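Thermostable carboxypeptidase 1 (Pyrococcus furiosus, PDB 1KA2) removes amino acids one after another from the C-terminus of peptides, as a homodimeric, cobalt-dependent metallocarboxypeptidase of broad specificity. Local coordinates at residues 23-26 / 27-31; 30-33 / 34-38; 432-435 / 436-440. All coordinates share one frame; numbering follows the deposited sequence.

Contact 1 (23-26 / 27-31); sequences IGHA and QSVLG
His25 and Val29 meet one turn apart on helix 8-36. From the histidine, CB leaves the helix away from the residues that follow. CG is anti to the backbone N (chi1 175°); this places the imidazole beside its own carbonyl carbon, where it can meet the valine one turn on. There Val29 CG2 lies over one ring face, off toward the rim, with His25 NE2 its nearest ring atom at 4.2 Å. Each ring nitrogen is engaged elsewhere: ND1 is hydrogen-bonded to the carbonyl oxygen of Phe244, and NE2 to Arg46 NE of the second subunit. A histidine suits this buried place because its two nitrogens can serve two different partners while its face still packs on a methyl. The same CG2 also rests on the His25 carbonyl oxygen, 3.4 Å from it. Beneath the side chains the helix keeps its regular ladder: Gln27 N bonds to Ile23 O at 2.7 Å, and Leu30 N to Ala26 O at 3.0 Å. Ile23 and Leu30 turn their branched chains to Leu53 of helix 43-61. Val29 packs on Phe244 of its own chain and on Val29 of the second subunit, while His25 meets helix 43-61 of that subunit, which carries both its Ala49 and its Arg46.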
ATOM      1  N   ILE A  23       6.424  11.758  -0.008  1.00 28.91           N
ATOM      2  CA  ILE A  23       5.188  11.761  -0.778  1.00 30.68           C
ATOM      3  C   ILE A  23       5.350  10.760  -1.927  1.00 30.97           C
ATOM      4  O   ILE A  23       4.421  10.022  -2.244  1.00 33.35           O
ATOM      5  CB  ILE A  23       4.874  13.174  -1.334  1.00 32.45           C
ATOM      6  CG1 ILE A  23       4.601  14.128  -0.170  1.00 32.91           C
ATOM      7  CG2 ILE A  23       3.655  13.135  -2.252  1.00 30.01           C
ATOM      8  CD1 ILE A  23       4.338  15.552  -0.614  1.00 34.30           C
ATOM      9  N   GLY A  24       6.541  10.717  -2.530  1.00 31.88           N
ATOM     10  CA  GLY A  24       6.800   9.785  -3.623  1.00 31.76           C
ATOM     11  C   GLY A  24       6.742   8.333  -3.167  1.00 32.37           C
ATOM     12  O   GLY A  24       6.225   7.452  -3.868  1.00 32.62           O
ATOM     13  N   HIS A  25       7.292   8.070  -1.989  1.00 30.86           N
ATOM     14  CA  HIS A  25       7.252   6.729  -1.431  1.00 29.79           C
ATOM     15  C   HIS A  25       5.775   6.370  -1.362  1.00 29.37           C
ATOM     16  O   HIS A  25       5.343   5.310  -1.806  1.00 28.08           O
ATOM     17  CB  HIS A  25       7.824   6.741  -0.025  1.00 29.66           C
ATOM     18  CG  HIS A  25       7.724   5.425   0.673  1.00 28.82           C
ATOM     19  ND1 HIS A  25       8.569   4.372   0.397  1.00 29.67           N
ATOM     20  CD2 HIS A  25       6.879   4.990   1.637  1.00 29.06           C
ATOM     21  CE1 HIS A  25       8.248   3.343   1.164  1.00 31.37           C
ATOM     22  NE2 HIS A  25       7.226   3.693   1.926  1.00 28.33           N
ATOM     23  N   ALA A  26       5.000   7.292  -0.808  1.00 30.53           N
ATOM     24  CA  ALA A  26       3.565   7.095  -0.669  1.00 29.62           C
ATOM     25  C   ALA A  26       2.895   6.891  -2.037  1.00 28.70           C
ATOM     26  O   ALA A  26       2.081   5.995  -2.190  1.00 29.55           O
ATOM     27  CB  ALA A  26       2.953   8.285   0.065  1.00 28.77           C
ATOM     28  N   GLN A  27       3.246   7.698  -3.037  1.00 28.09           N
ATOM     29  CA  GLN A  27       2.633   7.534  -4.363  1.00 28.08           C
ATOM     30  C   GLN A  27       2.875   6.136  -4.935  1.00 25.59           C
ATOM     31  O   GLN A  27       1.976   5.538  -5.520  1.00 28.36           O
ATOM     32  CB  GLN A  27       3.156   8.596  -5.352  1.00 26.85           C
ATOM     33  CG  GLN A  27       2.623  10.013  -5.141  1.00 27.75           C
ATOM     34  CD  GLN A  27       1.212  10.232  -5.686  1.00 31.06           C
ATOM     35  OE1 GLN A  27       0.893  11.309  -6.205  1.00 33.29           O
ATOM     36  NE2 GLN A  27       0.363   9.223  -5.561  1.00 27.87           N
ATOM     37  N   SER A  28       4.085   5.611  -4.769  1.00 26.18           N
ATOM     38  CA  SER A  28       4.418   4.275  -5.276  1.00 26.12           C
ATOM     39  C   SER A  28       3.565   3.197  -4.622  1.00 26.23           C
ATOM     40  O   SER A  28       3.034   2.296  -5.289  1.00 26.64           O
ATOM     41  CB  SER A  28       5.891   3.953  -5.017  1.00 26.43           C
ATOM     42  OG  SER A  28       6.745   4.837  -5.714  1.00 29.89           O
ATOM     43  N   VAL A  29       3.454   3.279  -3.304  1.00 24.47           N
ATOM     44  CA  VAL A  29       2.670   2.311  -2.567  1.00 24.34           C
ATOM     45  C   VAL A  29       1.219   2.358  -3.037  1.00 23.43           C
ATOM     46  O   VAL A  29       0.587   1.325  -3.213  1.00 24.39           O
ATOM     47  CB  VAL A  29       2.757   2.579  -1.051  1.00 22.96           C
ATOM     48  CG1 VAL A  29       1.850   1.627  -0.300  1.00 24.88           C
ATOM     49  CG2 VAL A  29       4.199   2.375  -0.594  1.00 23.80           C
ATOM     50  N   LEU A  30       0.712   3.564  -3.259  1.00 24.03           N
ATOM     51  CA  LEU A  30      -0.658   3.765  -3.727  1.00 24.43           C
ATOM     52  C   LEU A  30      -0.892   3.126  -5.086  1.00 24.43           C
ATOM     53  O   LEU A  30      -1.860   2.390  -5.275  1.00 26.48           O
ATOM     54  CB  LEU A  30      -0.956   5.265  -3.803  1.00 23.18           C
ATOM     55  CG  LEU A  30      -1.750   5.881  -2.653  1.00 26.34           C
ATOM     56  CD1 LEU A  30      -1.470   5.156  -1.369  1.00 24.24           C
ATOM     57  CD2 LEU A  30      -1.420   7.366  -2.546  1.00 24.68           C
ATOM     58  N   GLY A  31      -0.003   3.418  -6.035  1.00 26.98           N
ATOM     59  CA  GLY A  31      -0.126   2.867  -7.374  1.00 22.25           C
ATOM     60  C   GLY A  31       0.013   1.365  -7.387  1.00 24.40           C
ATOM     61  O   GLY A  31      -0.777   0.661  -8.021  1.00 25.18           O
TER

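Contact 2 (30-33 / 34-38); sequences LGWD and LEVNM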
ATOM      1  N   LEU A  30       0.712   3.564  -3.259  1.00 24.03           N
ATOM      2  CA  LEU A  30      -0.658   3.765  -3.727  1.00 24.43           C
ATOM      3  C   LEU A  30      -0.892   3.126  -5.086  1.00 24.43           C
ATOM      4  O   LEU A  30      -1.860   2.390  -5.275  1.00 26.48           O
ATOM      5  CB  LEU A  30      -0.956   5.265  -3.803  1.00 23.18           C
ATOM      6  CG  LEU A  30      -1.750   5.881  -2.653  1.00 26.34           C
ATOM      7  CD1 LEU A  30      -1.470   5.156  -1.369  1.00 24.24           C
ATOM      8  CD2 LEU A  30      -1.420   7.366  -2.546  1.00 24.68           C
ATOM      9  N   GLY A  31      -0.003   3.418  -6.035  1.00 26.98           N
ATOM     10  CA  GLY A  31      -0.126   2.867  -7.374  1.00 22.25           C
ATOM     11  C   GLY A  31       0.013   1.365  -7.387  1.00 24.40           C
ATOM     12  O   GLY A  31      -0.777   0.661  -8.021  1.00 25.18           O
ATOM     13  N   TRP A  32       1.019   0.858  -6.686  1.00 22.57           N
ATOM     14  CA  TRP A  32       1.220  -0.581  -6.623  1.00 23.43           C
ATOM     15  C   TRP A  32      -0.022  -1.254  -6.054  1.00 23.73           C
ATOM     16  O   TRP A  32      -0.545  -2.217  -6.619  1.00 24.95           O
ATOM     17  CB  TRP A  32       2.433  -0.908  -5.730  1.00 23.59           C
ATOM     18  CG  TRP A  32       2.682  -2.378  -5.530  1.00 24.21           C
ATOM     19  CD1 TRP A  32       3.333  -3.223  -6.379  1.00 22.57           C
ATOM     20  CD2 TRP A  32       2.255  -3.177  -4.415  1.00 26.40           C
ATOM     21  NE1 TRP A  32       3.338  -4.499  -5.866  1.00 26.31           N
ATOM     22  CE2 TRP A  32       2.683  -4.497  -4.660  1.00 25.55           C
ATOM     23  CE3 TRP A  32       1.549  -2.899  -3.231  1.00 28.54           C
ATOM     24  CZ2 TRP A  32       2.431  -5.549  -3.763  1.00 29.76           C
ATOM     25  CZ3 TRP A  32       1.295  -3.944  -2.337  1.00 29.89           C
ATOM     26  CH2 TRP A  32       1.736  -5.253  -2.608  1.00 29.85           C
ATOM     27  N   ASP A  33      -0.497  -0.743  -4.922  1.00 26.27           N
ATOM     28  CA  ASP A  33      -1.659  -1.339  -4.271  1.00 25.30           C
ATOM     29  C   ASP A  33      -2.889  -1.253  -5.166  1.00 25.49           C
ATOM     30  O   ASP A  33      -3.688  -2.189  -5.236  1.00 26.03           O
ATOM     31  CB  ASP A  33      -1.923  -0.660  -2.916  1.00 28.06           C
ATOM     32  CG  ASP A  33      -3.202  -1.139  -2.275  1.00 27.71           C
ATOM     33  OD1 ASP A  33      -4.241  -0.459  -2.423  1.00 29.84           O
ATOM     34  OD2 ASP A  33      -3.167  -2.218  -1.654  1.00 30.74           O
ATOM     35  N   LEU A  34      -3.039  -0.130  -5.859  1.00 26.50           N
ATOM     36  CA  LEU A  34      -4.168   0.022  -6.761  1.00 28.28           C
ATOM     37  C   LEU A  34      -4.194  -1.145  -7.755  1.00 29.38           C
ATOM     38  O   LEU A  34      -5.248  -1.740  -7.975  1.00 28.54           O
ATOM     39  CB  LEU A  34      -4.087   1.378  -7.476  1.00 28.40           C
ATOM     40  CG  LEU A  34      -4.759   1.654  -8.832  1.00 32.47           C
ATOM     41  CD1 LEU A  34      -5.987   0.824  -9.056  1.00 29.83           C
ATOM     42  CD2 LEU A  34      -5.090   3.135  -8.894  1.00 30.98           C
ATOM     43  N   GLU A  35      -3.034  -1.489  -8.320  1.00 31.11           N
ATOM     44  CA  GLU A  35      -2.922  -2.582  -9.296  1.00 30.96           C
ATOM     45  C   GLU A  35      -3.010  -3.991  -8.718  1.00 31.20           C
ATOM     46  O   GLU A  35      -3.590  -4.882  -9.330  1.00 29.74           O
ATOM     47  CB  GLU A  35      -1.586  -2.517 -10.055  1.00 30.22           C
ATOM     48  CG  GLU A  35      -1.379  -1.347 -11.015  1.00 32.36           C
ATOM     49  CD  GLU A  35      -2.432  -1.268 -12.105  1.00 32.41           C
ATOM     50  OE1 GLU A  35      -2.815  -2.309 -12.689  1.00 32.40           O
ATOM     51  OE2 GLU A  35      -2.866  -0.144 -12.387  1.00 32.81           O
ATOM     52  N   VAL A  36      -2.424  -4.191  -7.543  1.00 30.65           N
ATOM     53  CA  VAL A  36      -2.372  -5.516  -6.945  1.00 28.26           C
ATOM     54  C   VAL A  36      -3.399  -5.928  -5.887  1.00 28.05           C
ATOM     55  O   VAL A  36      -3.809  -7.085  -5.856  1.00 26.81           O
ATOM     56  CB  VAL A  36      -0.949  -5.764  -6.359  1.00 29.33           C
ATOM     57  CG1 VAL A  36      -0.869  -7.143  -5.685  1.00 27.46           C
ATOM     58  CG2 VAL A  36       0.090  -5.656  -7.474  1.00 27.81           C
ATOM     59  N   ASN A  37      -3.830  -5.008  -5.031  1.00 30.62           N
ATOM     60  CA  ASN A  37      -4.760  -5.398  -3.968  1.00 29.96           C
ATOM     61  C   ASN A  37      -6.126  -4.738  -3.870  1.00 30.24           C
ATOM     62  O   ASN A  37      -7.104  -5.394  -3.510  1.00 34.56           O
ATOM     63  CB  ASN A  37      -4.072  -5.221  -2.614  1.00 28.21           C
ATOM     64  CG  ASN A  37      -2.740  -5.925  -2.542  1.00 26.40           C
ATOM     65  OD1 ASN A  37      -2.638  -7.093  -2.875  1.00 28.93           O
ATOM     66  ND2 ASN A  37      -1.710  -5.217  -2.094  1.00 29.40           N
ATOM     67  N   MET A  38      -6.175  -3.446  -4.165  1.00 30.91           N
ATOM     68  CA  MET A  38      -7.381  -2.631  -4.047  1.00 28.82           C
ATOM     69  C   MET A  38      -8.716  -3.193  -4.512  1.00 30.12           C
ATOM     70  O   MET A  38      -8.853  -3.663  -5.639  1.00 25.80           O
ATOM     71  CB  MET A  38      -7.161  -1.272  -4.737  1.00 28.40           C
ATOM     72  CG  MET A  38      -8.208  -0.221  -4.387  1.00 25.06           C
ATOM     73  SD  MET A  38      -8.126   1.275  -5.380  1.00 32.20           S
ATOM     74  CE  MET A  38      -8.655   0.625  -6.989  1.00 30.83           C
TER
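Trp32 O takes the regular helical bond from Val36 N (2.9 Å), and Asp33 O keeps the same i+4 pattern with Asn37 N at 2.8 Å but adds an i+5 bond from Met38 N at 3.0 Å as the helix ends. The added bond is nearly straight at its hydrogen (176°), and Asn37 is the first residue to leave helical backbone angles. Above this end, Val36 CG2 sits over the five-membered ring of Trp32 in a CH-pi contact, 4.1 Å from the ring centroid. The indole can take the methyl because its CG is anti to the backbone N (chi1 177°), which sends the ring system along the helix toward the next turn. Asn37 ND2 approaches the six-membered side of the indole obliquely, 3.3 Å from Trp32 CZ3, with amide and ring planes 78° apart. The same ND2 gives a weak hydrogen bond to Asp33 OD2. That carboxylate is held mainly by charge: OD1 pairs with Arg46 and OD2 with Arg250 of the second subunit, so an aspartate in this buried place is probably kept ionised. Within its own chain, Trp32 also receives Arg250 in a cation-pi contact and Phe244 edge-to-face. A serine in place of Trp32 would probably leave Val36 CG2 without its aromatic face and Arg250 without its pi partner. The arrangement is a helix C-terminus at a subunit interface, where Arg250 of the DXRXT motif meets an indole in its own chain and a carboxylate across the dimer.

Contact 3 (432-435 / 436-440); sequences QLYY and HIKKD
Gln432 and His436 lie side by side and point the same way, one turn apart on helix 421-440. The Gln432 carbonyl oxygen accepts His436 N at 3.2 Å and also sits at the edge of the imidazole, 3.1 Å from His436 CD2. The side-chain amide of Gln432 and the imidazole of His436 are turned 40° from each other, and the two groups converge on Glu483: Gln432 NE2 and His436 NE2 both bond to its OE2. Gln432 can use both ends of its amide, since OE1 accepts the backbone N of Asp486. Next comes Leu433, whose carbonyl oxygen bonds to Ile437 N at 3.0 Å. In this mainly helical M32 fold, Leu433 and Ile437 form the face that helix 421-440 turns directly to helix 295-309, which supplies the metal ligand Glu299; the side chains of Leu433 and Glu299 are about 10 Å apart. Tyr434 follows, with Lys438 alongside and pointing the same way. Lys438 CB lies over one face of the phenol, while CD comes 3.7 Å from Tyr434 OH. A bend at chi2 (62°) keeps the lysine chain beside the ring, and its NZ forms a salt bridge with Glu445 OE1, the same oxygen that is hydrogen-bonded to Tyr434 OH. Tyr434 CD2 lies 3.6 Å above the plane of the Tyr435 ring, over its centre, and that ring makes a cation-pi contact with Arg492 of helix 488-498.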
ATOM      1  N   GLN A 432      24.803  -3.921 -26.678  1.00 40.94           N
ATOM      2  CA  GLN A 432      26.098  -3.296 -26.430  1.00 42.40           C
ATOM      3  C   GLN A 432      26.681  -3.752 -25.091  1.00 41.51           C
ATOM      4  O   GLN A 432      27.845  -4.133 -25.005  1.00 41.74           O
ATOM      5  CB  GLN A 432      25.938  -1.769 -26.455  1.00 41.43           C
ATOM      6  CG  GLN A 432      27.217  -0.993 -26.784  1.00 41.90           C
ATOM      7  CD  GLN A 432      26.961   0.491 -27.029  1.00 41.17           C
ATOM      8  OE1 GLN A 432      25.862   0.886 -27.426  1.00 40.63           O
ATOM      9  NE2 GLN A 432      27.983   1.316 -26.813  1.00 41.12           N
ATOM     10  N   LEU A 433      25.862  -3.706 -24.047  1.00 40.40           N
ATOM     11  CA  LEU A 433      26.303  -4.121 -22.727  1.00 39.38           C
ATOM     12  C   LEU A 433      26.745  -5.568 -22.716  1.00 40.09           C
ATOM     13  O   LEU A 433      27.670  -5.931 -21.993  1.00 39.96           O
ATOM     14  CB  LEU A 433      25.182  -3.913 -21.698  1.00 36.96           C
ATOM     15  CG  LEU A 433      24.876  -2.443 -21.396  1.00 36.36           C
ATOM     16  CD1 LEU A 433      23.763  -2.305 -20.351  1.00 33.26           C
ATOM     17  CD2 LEU A 433      26.171  -1.785 -20.922  1.00 35.94           C
ATOM     18  N   TYR A 434      26.070  -6.400 -23.503  1.00 41.29           N
ATOM     19  CA  TYR A 434      26.403  -7.821 -23.569  1.00 42.05           C
ATOM     20  C   TYR A 434      27.843  -8.053 -24.004  1.00 43.23           C
ATOM     21  O   TYR A 434      28.552  -8.867 -23.408  1.00 43.18           O
ATOM     22  CB  TYR A 434      25.468  -8.564 -24.533  1.00 40.97           C
ATOM     23  CG  TYR A 434      26.012  -9.911 -24.964  1.00 41.83           C
ATOM     24  CD1 TYR A 434      26.220 -10.939 -24.033  1.00 42.09           C
ATOM     25  CD2 TYR A 434      26.373 -10.146 -26.296  1.00 40.88           C
ATOM     26  CE1 TYR A 434      26.779 -12.169 -24.419  1.00 40.95           C
ATOM     27  CE2 TYR A 434      26.930 -11.361 -26.692  1.00 41.71           C
ATOM     28  CZ  TYR A 434      27.129 -12.369 -25.752  1.00 42.79           C
ATOM     29  OH  TYR A 434      27.665 -13.570 -26.157  1.00 43.00           O
ATOM     30  N   TYR A 435      28.270  -7.345 -25.047  1.00 44.02           N
ATOM     31  CA  TYR A 435      29.631  -7.497 -25.559  1.00 44.70           C
ATOM     32  C   TYR A 435      30.678  -6.928 -24.617  1.00 45.99           C
ATOM     33  O   TYR A 435      31.796  -7.428 -24.558  1.00 46.34           O
ATOM     34  CB  TYR A 435      29.751  -6.870 -26.952  1.00 42.69           C
ATOM     35  CG  TYR A 435      29.028  -7.691 -28.001  1.00 42.47           C
ATOM     36  CD1 TYR A 435      27.932  -7.178 -28.691  1.00 41.37           C
ATOM     37  CD2 TYR A 435      29.395  -9.015 -28.243  1.00 42.94           C
ATOM     38  CE1 TYR A 435      27.210  -7.966 -29.593  1.00 42.33           C
ATOM     39  CE2 TYR A 435      28.679  -9.812 -29.141  1.00 44.49           C
ATOM     40  CZ  TYR A 435      27.584  -9.284 -29.807  1.00 43.71           C
ATOM     41  OH  TYR A 435      26.845 -10.090 -30.649  1.00 44.22           O
ATOM     42  N   HIS A 436      30.317  -5.892 -23.871  1.00 46.51           N
ATOM     43  CA  HIS A 436      31.251  -5.311 -22.925  1.00 47.69           C
ATOM     44  C   HIS A 436      31.445  -6.234 -21.724  1.00 48.72           C
ATOM     45  O   HIS A 436      32.541  -6.311 -21.161  1.00 48.71           O
ATOM     46  CB  HIS A 436      30.759  -3.939 -22.483  1.00 48.43           C
ATOM     47  CG  HIS A 436      31.028  -2.862 -23.487  1.00 49.95           C
ATOM     48  ND1 HIS A 436      32.267  -2.274 -23.630  1.00 48.02           N
ATOM     49  CD2 HIS A 436      30.238  -2.311 -24.438  1.00 49.85           C
ATOM     50  CE1 HIS A 436      32.228  -1.409 -24.626  1.00 48.72           C
ATOM     51  NE2 HIS A 436      31.009  -1.412 -25.135  1.00 48.22           N
ATOM     52  N   ILE A 437      30.391  -6.944 -21.335  1.00 48.25           N
ATOM     53  CA  ILE A 437      30.512  -7.859 -20.207  1.00 48.19           C
ATOM     54  C   ILE A 437      31.150  -9.149 -20.710  1.00 49.00           C
ATOM     55  O   ILE A 437      31.885  -9.817 -19.982  1.00 49.75           O
ATOM     56  CB  ILE A 437      29.133  -8.171 -19.544  1.00 45.53           C
ATOM     57  CG1 ILE A 437      29.349  -9.005 -18.277  1.00 43.26           C
ATOM     58  CG2 ILE A 437      28.232  -8.919 -20.506  1.00 44.95           C
ATOM     59  CD1 ILE A 437      28.099  -9.264 -17.486  1.00 43.01           C
ATOM     60  N   LYS A 438      30.873  -9.480 -21.969  1.00 49.09           N
ATOM     61  CA  LYS A 438      31.414 -10.681 -22.598  1.00 50.11           C
ATOM     62  C   LYS A 438      32.939 -10.591 -22.607  1.00 51.13           C
ATOM     63  O   LYS A 438      33.631 -11.602 -22.733  1.00 51.58           O
ATOM     64  CB  LYS A 438      30.875 -10.798 -24.027  1.00 48.13           C
ATOM     65  CG  LYS A 438      31.205 -12.091 -24.715  1.00 50.52           C
ATOM     66  CD  LYS A 438      30.600 -13.282 -23.999  1.00 51.54           C
ATOM     67  CE  LYS A 438      30.933 -14.562 -24.739  1.00 51.78           C
ATOM     68  NZ  LYS A 438      30.419 -15.773 -24.043  1.00 55.39           N
ATOM     69  N   LYS A 439      33.446  -9.368 -22.461  1.00 51.49           N
ATOM     70  CA  LYS A 439      34.878  -9.098 -22.433  1.00 52.52           C
ATOM     71  C   LYS A 439      35.471  -9.343 -21.048  1.00 52.93           C
ATOM     72  O   LYS A 439      36.515  -9.978 -20.922  1.00 53.22           O
ATOM     73  CB  LYS A 439      35.148  -7.653 -22.866  1.00 55.02           C
ATOM     74  CG  LYS A 439      36.536  -7.137 -22.509  1.00 58.01           C
ATOM     75  CD  LYS A 439      36.824  -5.771 -23.128  1.00 58.80           C
ATOM     76  CE  LYS A 439      35.892  -4.690 -22.605  1.00 62.19           C
ATOM     77  NZ  LYS A 439      36.106  -3.385 -23.305  1.00 62.17           N
ATOM     78  N   ASP A 440      34.813  -8.839 -20.008  1.00 52.81           N
ATOM     79  CA  ASP A 440      35.308  -9.029 -18.646  1.00 52.71           C
ATOM     80  C   ASP A 440      34.947 -10.399 -18.094  1.00 52.36           C
ATOM     81  O   ASP A 440      35.566 -10.871 -17.147  1.00 52.04           O
ATOM     82  CB  ASP A 440      34.754  -7.953 -17.711  1.00 54.38           C
ATOM     83  CG  ASP A 440      35.138  -6.564 -18.146  1.00 55.74           C
ATOM     84  OD1 ASP A 440      36.279  -6.403 -18.620  1.00 57.93           O
ATOM     85  OD2 ASP A 440      34.314  -5.635 -18.011  1.00 57.39           O
TER

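In the fold
Contacts 1 and 2 are successive stretches of helix 8-36, sharing Leu30 and Gly31 with centres 10 Å apart, and both touch the second subunit. Contact 1 is the more buried, with aliphatic side chains and one histidine at the dimer interface; contact 2, at the helix end, is partly buried and relies on an aromatic face and a carboxylate paired with one arginine of its own chain and one of the second subunit. Contact 3, on helix 421-440, is also partly buried, its polar groups tied to carboxylates of its own chain instead of to a partner subunit. It lies about 37 Å from contact 2, centre to centre, on the opposite side of the chain's centre.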